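Local coordinates for ChrR-like cupin domain-containing protein (Ralstonia eutropha, PDB 3CJX) that is of unknown function but has the double-sheet barrel of the cupins and belongs to the ChrR-like cupin family, at residues N140-A145 with L153-A158; D38-L43 with A159-A164; W74-Y79 with C88-P93. All blocks are in the same frame, centred on the assembly; numbering follows the deposited sequence.

Contact 1: residues N140-A145 with L153-A158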
loop_
_atom_site.group_PDB
_atom_site.type_symbol
_atom_site.label_atom_id
_atom_site.label_comp_id
_atom_site.label_asym_id
_atom_site.label_seq_id
_atom_site.Cartn_x
_atom_site.Cartn_y
_atom_site.Cartn_z
ATOM N N ASN A 140 -9.968 -6.959 -3.030
ATOM C CA ASN A 140 -10.315 -7.990 -4.025
ATOM C C ASN A 140 -9.059 -8.631 -4.622
ATOM O O ASN A 140 -8.995 -9.861 -4.717
ATOM C CB ASN A 140 -11.240 -7.459 -5.129
ATOM C CG ASN A 140 -12.632 -7.108 -4.608
ATOM O OD1 ASN A 140 -12.864 -7.025 -3.399
ATOM N ND2 ASN A 140 -13.561 -6.899 -5.521
ATOM N N TRP A 141 -8.071 -7.833 -5.022
ATOM C CA TRP A 141 -6.845 -8.426 -5.552
ATOM C C TRP A 141 -6.159 -9.244 -4.469
ATOM O O TRP A 141 -5.676 -10.346 -4.743
ATOM C CB TRP A 141 -5.863 -7.393 -6.103
ATOM C CG TRP A 141 -4.618 -8.056 -6.606
ATOM C CD1 TRP A 141 -4.404 -8.560 -7.852
ATOM C CD2 TRP A 141 -3.438 -8.337 -5.853
ATOM N NE1 TRP A 141 -3.156 -9.115 -7.928
ATOM C CE2 TRP A 141 -2.548 -9.001 -6.709
ATOM C CE3 TRP A 141 -3.050 -8.089 -4.533
ATOM C CZ2 TRP A 141 -1.296 -9.407 -6.300
ATOM C CZ3 TRP A 141 -1.808 -8.486 -4.130
ATOM C CH2 TRP A 141 -0.940 -9.135 -5.004
ATOM N N VAL A 142 -6.119 -8.713 -3.244
ATOM C CA VAL A 142 -5.482 -9.436 -2.128
ATOM C C VAL A 142 -6.100 -10.825 -1.936
ATOM O O VAL A 142 -5.392 -11.834 -1.941
ATOM C CB VAL A 142 -5.585 -8.660 -0.773
ATOM C CG1 VAL A 142 -5.294 -9.606 0.418
ATOM C CG2 VAL A 142 -4.683 -7.401 -0.771
ATOM N N ASP A 143 -7.421 -10.870 -1.801
ATOM C CA ASP A 143 -8.123 -12.136 -1.567
ATOM C C ASP A 143 -7.924 -13.095 -2.733
ATOM O O ASP A 143 -7.824 -14.299 -2.526
ATOM C CB ASP A 143 -9.611 -11.903 -1.291
ATOM C CG ASP A 143 -9.865 -11.225 0.051
ATOM O OD1 ASP A 143 -9.063 -11.442 0.997
ATOM O OD2 ASP A 143 -10.890 -10.494 0.164
ATOM N N ARG A 144 -7.860 -12.557 -3.949
ATOM C CA ARG A 144 -7.591 -13.365 -5.141
ATOM C C ARG A 144 -6.140 -13.823 -5.136
ATOM O O ARG A 144 -5.843 -14.958 -5.520
ATOM C CB ARG A 144 -7.920 -12.584 -6.439
ATOM C CG ARG A 144 -7.100 -12.980 -7.736
ATOM C CD ARG A 144 -7.642 -12.345 -9.059
ATOM N NE ARG A 144 -8.176 -10.988 -8.852
ATOM C CZ ARG A 144 -9.463 -10.679 -8.616
ATOM N NH1 ARG A 144 -10.422 -11.617 -8.579
ATOM N NH2 ARG A 144 -9.809 -9.403 -8.419
ATOM N N ALA A 145 -5.237 -12.936 -4.713
ATOM C CA ALA A 145 -3.808 -13.256 -4.695
ATOM C C ALA A 145 -3.516 -14.364 -3.688
ATOM O O ALA A 145 -2.696 -15.240 -3.952
ATOM C CB ALA A 145 -2.985 -12.011 -4.398
ATOM N N LEU A 153 -1.461 -16.583 4.521
ATOM C CA LEU A 153 -1.431 -15.364 5.324
ATOM C C LEU A 153 -2.826 -14.935 5.777
ATOM O O LEU A 153 -3.832 -15.363 5.210
ATOM C CB LEU A 153 -0.720 -14.291 4.484
ATOM C CG LEU A 153 -1.087 -12.853 4.195
ATOM C CD1 LEU A 153 -0.106 -12.456 3.128
ATOM C CD2 LEU A 153 -2.498 -12.648 3.685
ATOM N N ARG A 154 -2.863 -14.117 6.829
ATOM C CA ARG A 154 -4.095 -13.549 7.370
ATOM C C ARG A 154 -3.867 -12.077 7.601
ATOM O O ARG A 154 -2.748 -11.678 7.904
ATOM C CB ARG A 154 -4.443 -14.126 8.736
ATOM C CG ARG A 154 -4.620 -15.619 8.807
ATOM C CD ARG A 154 -5.145 -16.012 10.194
ATOM N NE ARG A 154 -4.253 -15.562 11.270
ATOM C CZ ARG A 154 -4.553 -15.586 12.571
ATOM N NH1 ARG A 154 -5.736 -16.028 13.005
ATOM N NH2 ARG A 154 -3.660 -15.146 13.453
ATOM N N TYR A 155 -4.929 -11.284 7.479
ATOM C CA TYR A 155 -4.867 -9.845 7.737
ATOM C C TYR A 155 -6.165 -9.410 8.447
ATOM O O TYR A 155 -7.109 -10.184 8.563
ATOM C CB TYR A 155 -4.603 -9.054 6.439
ATOM C CG TYR A 155 -5.725 -9.134 5.429
ATOM C CD1 TYR A 155 -5.766 -10.162 4.497
ATOM C CD2 TYR A 155 -6.748 -8.187 5.413
ATOM C CE1 TYR A 155 -6.788 -10.255 3.579
ATOM C CE2 TYR A 155 -7.783 -8.269 4.495
ATOM C CZ TYR A 155 -7.797 -9.313 3.579
ATOM O OH TYR A 155 -8.815 -9.448 2.669
ATOM N N ILE A 156 -6.200 -8.176 8.929
ATOM C CA ILE A 156 -7.359 -7.671 9.645
ATOM C C ILE A 156 -8.252 -6.882 8.691
ATOM O O ILE A 156 -7.755 -6.086 7.889
ATOM C CB ILE A 156 -6.942 -6.757 10.794
ATOM C CG1 ILE A 156 -5.905 -7.447 11.673
ATOM C CG2 ILE A 156 -8.165 -6.327 11.593
ATOM C CD1 ILE A 156 -6.352 -8.738 12.200
ATOM N N ALA A 157 -9.565 -7.107 8.785
ATOM C CA ALA A 157 -10.523 -6.450 7.919
ATOM C C ALA A 157 -11.733 -5.993 8.710
ATOM O O ALA A 157 -12.183 -6.682 9.604
ATOM C CB ALA A 157 -10.952 -7.393 6.808
ATOM N N ALA A 158 -12.245 -4.815 8.376
ATOM C CA ALA A 158 -13.431 -4.269 9.025
ATOM C C ALA A 158 -14.640 -4.718 8.212
ATOM O O ALA A 158 -14.626 -4.616 6.987
ATOM C CB ALA A 158 -13.348 -2.752 9.080
#
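Y155 reaches from the C-terminal tail to the helix at 140-145, where its hydroxyl meets D143 and its ring carbon CE1 meets a methyl of V142. The polar part is a single hydrogen bond across the segments: Y155 OH donates to D143 OD1 over 2.6 Å. OD1 lies near the plane of the phenol ring, at its edge, and the hydroxyl approaches it on the syn side, 29° out of the carboxylate plane. The ring and carboxylate planes are 24° apart, although the two side chains run at about a right angle. The second oxygen, D143 OD2, stands 3.4 Å from Y155 OH at a poor angle for bonding; its partner is K139, one helical turn earlier, through a salt bridge. K139 also makes a weak hydrogen bond with the Y155 hydroxyl, so phenol, carboxylate and ammonium form a small cluster in which the lysine would probably help to keep D143 ionised.

The apolar part rests on one methyl group. V142 CG1 comes within 3.6 Å of Y155 CE1, approaching the ring obliquely. Its CG1 branch is anti to the backbone N (chi1 163°), which directs that methyl at the tyrosine.

V142 also packs on L21, and the Y155 side chain also touches I146 of the helix and P34 of strand 30-38. Just beyond, I156 pairs through its backbone with L35 and M37, adding the short strand 156-157 parallel to the edge of strand 30-38. The contact therefore fixes helix 135-148 to the residue leading into this outermost strand.

Contact 2: residues D38-L43 with A159-A164; sequences DPYNGL and AVPTYA
The Y40 ring lies against the backbone of A159 and V160, with the V160 side chain and the P161 ring beside it. At the near end, Y40 CB and CG each sit 4.0 Å from P161 CD, which meets the ring obliquely. With CG anti to the carbonyl carbon (chi1 -47°), the ring extends along the tail from the proline toward the valine. On one long side Y40 CD2 faces A159 O at 3.6 Å. Y40 CE2 comes to 3.3 Å from V160 N. On the other side, Y40 CE1 touches V160 CG2 at 3.5 Å. Between them V160 CA stands over the ring face in a CH-pi contact, 3.6 Å from the Y40 centroid and 16° off its normal. P39 CB lies over the opposite face, so the ring is sandwiched.

The turn that presents Y40 joins strands 30-38 and 43-50 of the cupin fold. It contains an Asx motif, N41 N bonding to D38 OD1 from above the carboxylate plane, and closes in a G1 beta bulge where G42 and L43 face D38. G42 takes the positive phi of that bulge.

Farther out, Y40 CZ reaches V160 CB at 3.5 Å. At the tip, Y40 OH lies 3.7 Å from V160 CB.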
loop_
_atom_site.group_PDB
_atom_site.type_symbol
_atom_site.label_atom_id
_atom_site.label_comp_id
_atom_site.label_asym_id
_atom_site.label_seq_id
_atom_site.Cartn_x
_atom_site.Cartn_y
_atom_site.Cartn_z
ATOM N N ASP A 38 -10.101 -1.518 5.656
ATOM C CA ASP A 38 -11.441 -1.034 5.992
ATOM C C ASP A 38 -11.982 -0.309 4.775
ATOM O O ASP A 38 -11.822 0.901 4.667
ATOM C CB ASP A 38 -11.370 -0.084 7.196
ATOM C CG ASP A 38 -12.734 0.422 7.642
ATOM O OD1 ASP A 38 -13.706 0.344 6.851
ATOM O OD2 ASP A 38 -12.838 0.912 8.797
ATOM N N PRO A 39 -12.613 -1.044 3.845
ATOM C CA PRO A 39 -13.175 -0.425 2.642
ATOM C C PRO A 39 -14.291 0.581 2.897
ATOM O O PRO A 39 -14.532 1.458 2.065
ATOM C CB PRO A 39 -13.761 -1.607 1.873
ATOM C CG PRO A 39 -13.145 -2.810 2.463
ATOM C CD PRO A 39 -12.843 -2.495 3.865
ATOM N N TYR A 40 -14.927 0.482 4.051
ATOM C CA TYR A 40 -16.070 1.307 4.363
ATOM C C TYR A 40 -15.632 2.687 4.848
ATOM O O TYR A 40 -16.243 3.672 4.469
ATOM C CB TYR A 40 -16.997 0.526 5.303
ATOM C CG TYR A 40 -17.163 -0.873 4.732
ATOM C CD1 TYR A 40 -17.886 -1.079 3.557
ATOM C CD2 TYR A 40 -16.507 -1.960 5.298
ATOM C CE1 TYR A 40 -17.991 -2.348 2.981
ATOM C CE2 TYR A 40 -16.609 -3.226 4.736
ATOM C CZ TYR A 40 -17.344 -3.416 3.575
ATOM O OH TYR A 40 -17.443 -4.687 3.045
ATOM N N ASN A 41 -14.556 2.777 5.626
ATOM C CA ASN A 41 -14.013 4.091 6.022
ATOM C C ASN A 41 -12.851 4.509 5.158
ATOM O O ASN A 41 -12.193 5.512 5.447
ATOM C CB ASN A 41 -13.538 4.065 7.459
ATOM C CG ASN A 41 -14.648 3.848 8.399
ATOM O OD1 ASN A 41 -15.792 4.263 8.144
ATOM N ND2 ASN A 41 -14.346 3.179 9.507
ATOM N N GLY A 42 -12.578 3.733 4.116
ATOM C CA GLY A 42 -11.479 4.038 3.218
ATOM C C GLY A 42 -10.159 4.121 3.962
ATOM O O GLY A 42 -9.590 5.211 4.112
ATOM N N LEU A 43 -9.679 2.984 4.458
ATOM C CA LEU A 43 -8.404 2.968 5.173
ATOM C C LEU A 43 -7.662 1.647 4.974
ATOM O O LEU A 43 -8.269 0.582 5.063
ATOM C CB LEU A 43 -8.657 3.218 6.660
ATOM C CG LEU A 43 -7.422 3.235 7.556
ATOM C CD1 LEU A 43 -6.420 4.332 7.131
ATOM C CD2 LEU A 43 -7.907 3.442 8.970
ATOM N N ALA A 159 -15.664 -5.248 8.872
ATOM C CA ALA A 159 -16.903 -5.664 8.178
ATOM C C ALA A 159 -17.786 -4.457 7.827
ATOM O O ALA A 159 -17.646 -3.383 8.409
ATOM C CB ALA A 159 -17.706 -6.683 9.024
ATOM N N VAL A 160 -18.690 -4.650 6.871
ATOM C CA VAL A 160 -19.579 -3.576 6.445
ATOM C C VAL A 160 -20.582 -3.273 7.537
ATOM O O VAL A 160 -21.070 -4.195 8.180
ATOM C CB VAL A 160 -20.371 -3.933 5.164
ATOM C CG1 VAL A 160 -21.349 -5.089 5.425
ATOM C CG2 VAL A 160 -21.106 -2.701 4.638
ATOM N N PRO A 161 -20.842 -1.984 7.803
ATOM C CA PRO A 161 -21.876 -1.681 8.795
ATOM C C PRO A 161 -23.254 -2.173 8.369
ATOM O O PRO A 161 -23.536 -2.241 7.173
ATOM C CB PRO A 161 -21.874 -0.152 8.847
ATOM C CG PRO A 161 -20.515 0.237 8.371
ATOM C CD PRO A 161 -20.176 -0.759 7.324
ATOM N N THR A 162 -24.085 -2.539 9.340
ATOM C CA THR A 162 -25.447 -2.976 9.066
ATOM C C THR A 162 -26.327 -2.420 10.163
ATOM O O THR A 162 -25.863 -1.593 10.946
ATOM C CB THR A 162 -25.558 -4.505 9.046
ATOM O OG1 THR A 162 -25.302 -5.022 10.356
ATOM C CG2 THR A 162 -24.570 -5.098 8.052
ATOM N N TYR A 163 -27.587 -2.843 10.208
ATOM C CA TYR A 163 -28.473 -2.417 11.268
ATOM C C TYR A 163 -28.067 -3.141 12.535
ATOM O O TYR A 163 -27.657 -4.294 12.486
ATOM C CB TYR A 163 -29.923 -2.703 10.922
ATOM C CG TYR A 163 -30.435 -1.852 9.784
ATOM C CD1 TYR A 163 -30.775 -0.527 9.993
ATOM C CD2 TYR A 163 -30.586 -2.367 8.502
ATOM C CE1 TYR A 163 -31.243 0.273 8.958
ATOM C CE2 TYR A 163 -31.059 -1.577 7.458
ATOM C CZ TYR A 163 -31.380 -0.253 7.689
ATOM O OH TYR A 163 -31.851 0.532 6.660
ATOM N N ALA A 164 -28.164 -2.452 13.665
ATOM C CA ALA A 164 -27.756 -3.006 14.939
ATOM C C ALA A 164 -28.617 -4.200 15.297
ATOM O O ALA A 164 -29.810 -4.206 15.017
ATOM C CB ALA A 164 -27.855 -1.954 16.008
#

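Contact 3: residues W74-Y79 with C88-P93; sequences WYYTEY and CYLYEP
Y76 and L90 approach from opposite directions, and W74, packed on one face of the tyrosine ring, touches the same leucine methyl. L90 CD2 lies 3.6 Å from W74 CH2, near the plane of the indole at its edge, and equally 3.6 Å from Y76 CE2, obliquely to the phenol ring. The leucine has CG anti to the backbone N (chi1 172°), stretching its branch toward both aromatics. Those two rings also pack together: W74 CZ3 stands 3.4 Å above one face of Y76, over its centre.

The side chains meet between the two sheets of the cupin barrel. Strand 73-76 belongs to one sheet, while strand 88-92 is an outermost strand of the other; their short axes come no nearer than 11.1 Å, at 26° to each other, so side chains bridge the gap. W74 stacks with F100 and gives its NE1 hydrogen bond to T69, and Y76 stacks with H98.

E92 comes from the opposite direction to Y76, its carboxylate plane turned 40° from the ring. Y76 OH makes a weak hydrogen bond of 2.7 Å to E92 OE1. The other oxygen, E92 OE2, is 3.3 Å from Y76 OH at a poor angle and is hydrogen-bonded instead to H98 ND1; H98 thus meets Y76 through its ring and E92 through its nitrogen. A glycerol, probably from the crystallisation liquor, lies about 3 Å from the Y76 side chain.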
loop_
_atom_site.group_PDB
_atom_site.type_symbol
_atom_site.label_atom_id
_atom_site.label_comp_id
_atom_site.label_asym_id
_atom_site.label_seq_id
_atom_site.Cartn_x
_atom_site.Cartn_y
_atom_site.Cartn_z
ATOM N N TRP A 74 13.533 5.617 -2.246
ATOM C CA TRP A 74 12.514 5.997 -3.210
ATOM C C TRP A 74 12.316 7.499 -3.189
ATOM O O TRP A 74 12.675 8.171 -2.218
ATOM C CB TRP A 74 11.203 5.284 -2.958
ATOM C CG TRP A 74 10.444 5.714 -1.732
ATOM C CD1 TRP A 74 10.482 5.132 -0.499
ATOM C CD2 TRP A 74 9.487 6.778 -1.642
ATOM N NE1 TRP A 74 9.634 5.783 0.351
ATOM C CE2 TRP A 74 9.012 6.795 -0.323
ATOM C CE3 TRP A 74 8.996 7.721 -2.549
ATOM C CZ2 TRP A 74 8.056 7.706 0.116
ATOM C CZ3 TRP A 74 8.046 8.637 -2.113
ATOM C CH2 TRP A 74 7.592 8.627 -0.792
ATOM N N TYR A 75 11.769 8.026 -4.276
ATOM C CA TYR A 75 11.535 9.460 -4.390
ATOM C C TYR A 75 10.384 9.763 -5.335
ATOM O O TYR A 75 10.009 8.943 -6.175
ATOM C CB TYR A 75 12.789 10.152 -4.913
ATOM C CG TYR A 75 13.124 9.782 -6.339
ATOM C CD1 TYR A 75 13.842 8.619 -6.624
ATOM C CD2 TYR A 75 12.711 10.581 -7.408
ATOM C CE1 TYR A 75 14.135 8.259 -7.922
ATOM C CE2 TYR A 75 12.985 10.218 -8.709
ATOM C CZ TYR A 75 13.708 9.054 -8.957
ATOM O OH TYR A 75 14.015 8.671 -10.244
ATOM N N TYR A 76 9.828 10.951 -5.177
ATOM C CA TYR A 76 8.743 11.392 -6.021
ATOM C C TYR A 76 9.401 12.165 -7.153
ATOM O O TYR A 76 10.273 12.996 -6.923
ATOM C CB TYR A 76 7.716 12.255 -5.270
ATOM C CG TYR A 76 6.758 11.529 -4.327
ATOM C CD1 TYR A 76 6.094 10.366 -4.720
ATOM C CD2 TYR A 76 6.402 12.085 -3.098
ATOM C CE1 TYR A 76 5.179 9.729 -3.878
ATOM C CE2 TYR A 76 5.469 11.468 -2.261
ATOM C CZ TYR A 76 4.869 10.290 -2.657
ATOM O OH TYR A 76 3.988 9.659 -1.809
ATOM N N THR A 77 8.992 11.868 -8.380
ATOM C CA THR A 77 9.522 12.520 -9.582
ATOM C C THR A 77 9.736 14.025 -9.451
ATOM O O THR A 77 10.723 14.567 -9.911
ATOM C CB THR A 77 8.520 12.340 -10.742
ATOM O OG1 THR A 77 8.236 10.949 -10.917
ATOM C CG2 THR A 77 9.056 12.942 -12.022
ATOM N N GLU A 78 8.776 14.683 -8.826
ATOM C CA GLU A 78 8.744 16.124 -8.664
ATOM C C GLU A 78 9.775 16.636 -7.643
ATOM O O GLU A 78 10.239 17.759 -7.752
ATOM C CB GLU A 78 7.323 16.539 -8.217
ATOM C CG GLU A 78 6.112 16.038 -9.105
ATOM C CD GLU A 78 5.644 14.540 -8.913
ATOM O OE1 GLU A 78 6.145 13.802 -8.024
ATOM O OE2 GLU A 78 4.749 14.111 -9.687
ATOM N N TYR A 79 10.151 15.803 -6.669
ATOM C CA TYR A 79 11.070 16.199 -5.597
ATOM C C TYR A 79 12.311 15.300 -5.518
ATOM O O TYR A 79 12.588 14.695 -4.482
ATOM C CB TYR A 79 10.324 16.133 -4.276
ATOM C CG TYR A 79 9.110 17.025 -4.190
ATOM C CD1 TYR A 79 9.205 18.322 -3.684
ATOM C CD2 TYR A 79 7.861 16.578 -4.595
ATOM C CE1 TYR A 79 8.086 19.145 -3.585
ATOM C CE2 TYR A 79 6.742 17.395 -4.501
ATOM C CZ TYR A 79 6.864 18.677 -3.987
ATOM O OH TYR A 79 5.760 19.505 -3.873
ATOM N N CYS A 88 13.083 7.262 7.324
ATOM C CA CYS A 88 12.357 8.452 6.875
ATOM C C CYS A 88 10.836 8.320 6.962
ATOM O O CYS A 88 10.266 7.276 6.666
ATOM C CB CYS A 88 12.743 8.810 5.443
ATOM S SG CYS A 88 14.482 9.320 5.286
ATOM N N TYR A 89 10.195 9.389 7.380
ATOM C CA TYR A 89 8.745 9.462 7.428
ATOM C C TYR A 89 8.280 10.571 6.482
ATOM O O TYR A 89 8.967 11.560 6.261
ATOM C CB TYR A 89 8.261 9.721 8.850
ATOM C CG TYR A 89 6.848 10.228 8.945
ATOM C CD1 TYR A 89 5.771 9.364 8.942
ATOM C CD2 TYR A 89 6.592 11.585 9.065
ATOM C CE1 TYR A 89 4.487 9.836 9.036
ATOM C CE2 TYR A 89 5.310 12.065 9.170
ATOM C CZ TYR A 89 4.268 11.191 9.153
ATOM O OH TYR A 89 3.019 11.696 9.232
ATOM N N LEU A 90 7.110 10.365 5.906
ATOM C CA LEU A 90 6.473 11.319 5.015
ATOM C C LEU A 90 4.986 11.413 5.308
ATOM O O LEU A 90 4.312 10.403 5.408
ATOM C CB LEU A 90 6.609 10.849 3.566
ATOM C CG LEU A 90 5.814 11.655 2.543
ATOM C CD1 LEU A 90 6.487 13.006 2.370
ATOM C CD2 LEU A 90 5.727 10.903 1.235
ATOM N N TYR A 91 4.490 12.632 5.427
ATOM C CA TYR A 91 3.061 12.894 5.532
ATOM C C TYR A 91 2.685 13.518 4.205
ATOM O O TYR A 91 3.314 14.484 3.776
ATOM C CB TYR A 91 2.733 13.867 6.642
ATOM C CG TYR A 91 1.338 14.444 6.540
ATOM C CD1 TYR A 91 0.251 13.803 7.116
ATOM C CD2 TYR A 91 1.114 15.644 5.882
ATOM C CE1 TYR A 91 -1.032 14.341 7.028
ATOM C CE2 TYR A 91 -0.157 16.185 5.780
ATOM C CZ TYR A 91 -1.234 15.536 6.356
ATOM O OH TYR A 91 -2.500 16.111 6.247
ATOM N N GLU A 92 1.677 12.964 3.544
ATOM C CA GLU A 92 1.210 13.504 2.274
ATOM C C GLU A 92 -0.280 13.849 2.487
ATOM O O GLU A 92 -1.060 12.987 2.889
ATOM C CB GLU A 92 1.352 12.428 1.212
ATOM C CG GLU A 92 1.925 12.889 -0.108
ATOM C CD GLU A 92 1.806 11.788 -1.181
ATOM O OE1 GLU A 92 1.699 10.591 -0.787
ATOM O OE2 GLU A 92 1.808 12.110 -2.406
ATOM N N PRO A 93 -0.674 15.105 2.272
ATOM C CA PRO A 93 -2.091 15.368 2.518
ATOM C C PRO A 93 -2.989 14.943 1.372
ATOM O O PRO A 93 -2.515 14.586 0.293
ATOM C CB PRO A 93 -2.133 16.891 2.669
ATOM C CG PRO A 93 -1.030 17.375 1.814
ATOM C CD PRO A 93 0.046 16.320 1.855
#

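From the N terminus, the chain first passes D38-L43, whose partner comes only near the C terminus: contact 2 spans most of the fold. Within that span contact 3 closes a short loop, W74-Y79 to C88-P93, joining the two sheets. The chain then runs through the remaining strands up to 129-133 and enters helix 135-148; contact 1 brings the segment holding the last strand, 156-157, back against that helix. Contacts 3 and 1 follow in series, both enclosed by contact 2, and none cross. Contacts 1 and 2 adjoin, A158 touching Y40 and D38; together they tie the C-terminal segment to helix 135-148 and to the turn after strand 30-38. Contact 3 lies across the chain's centre from contact 1.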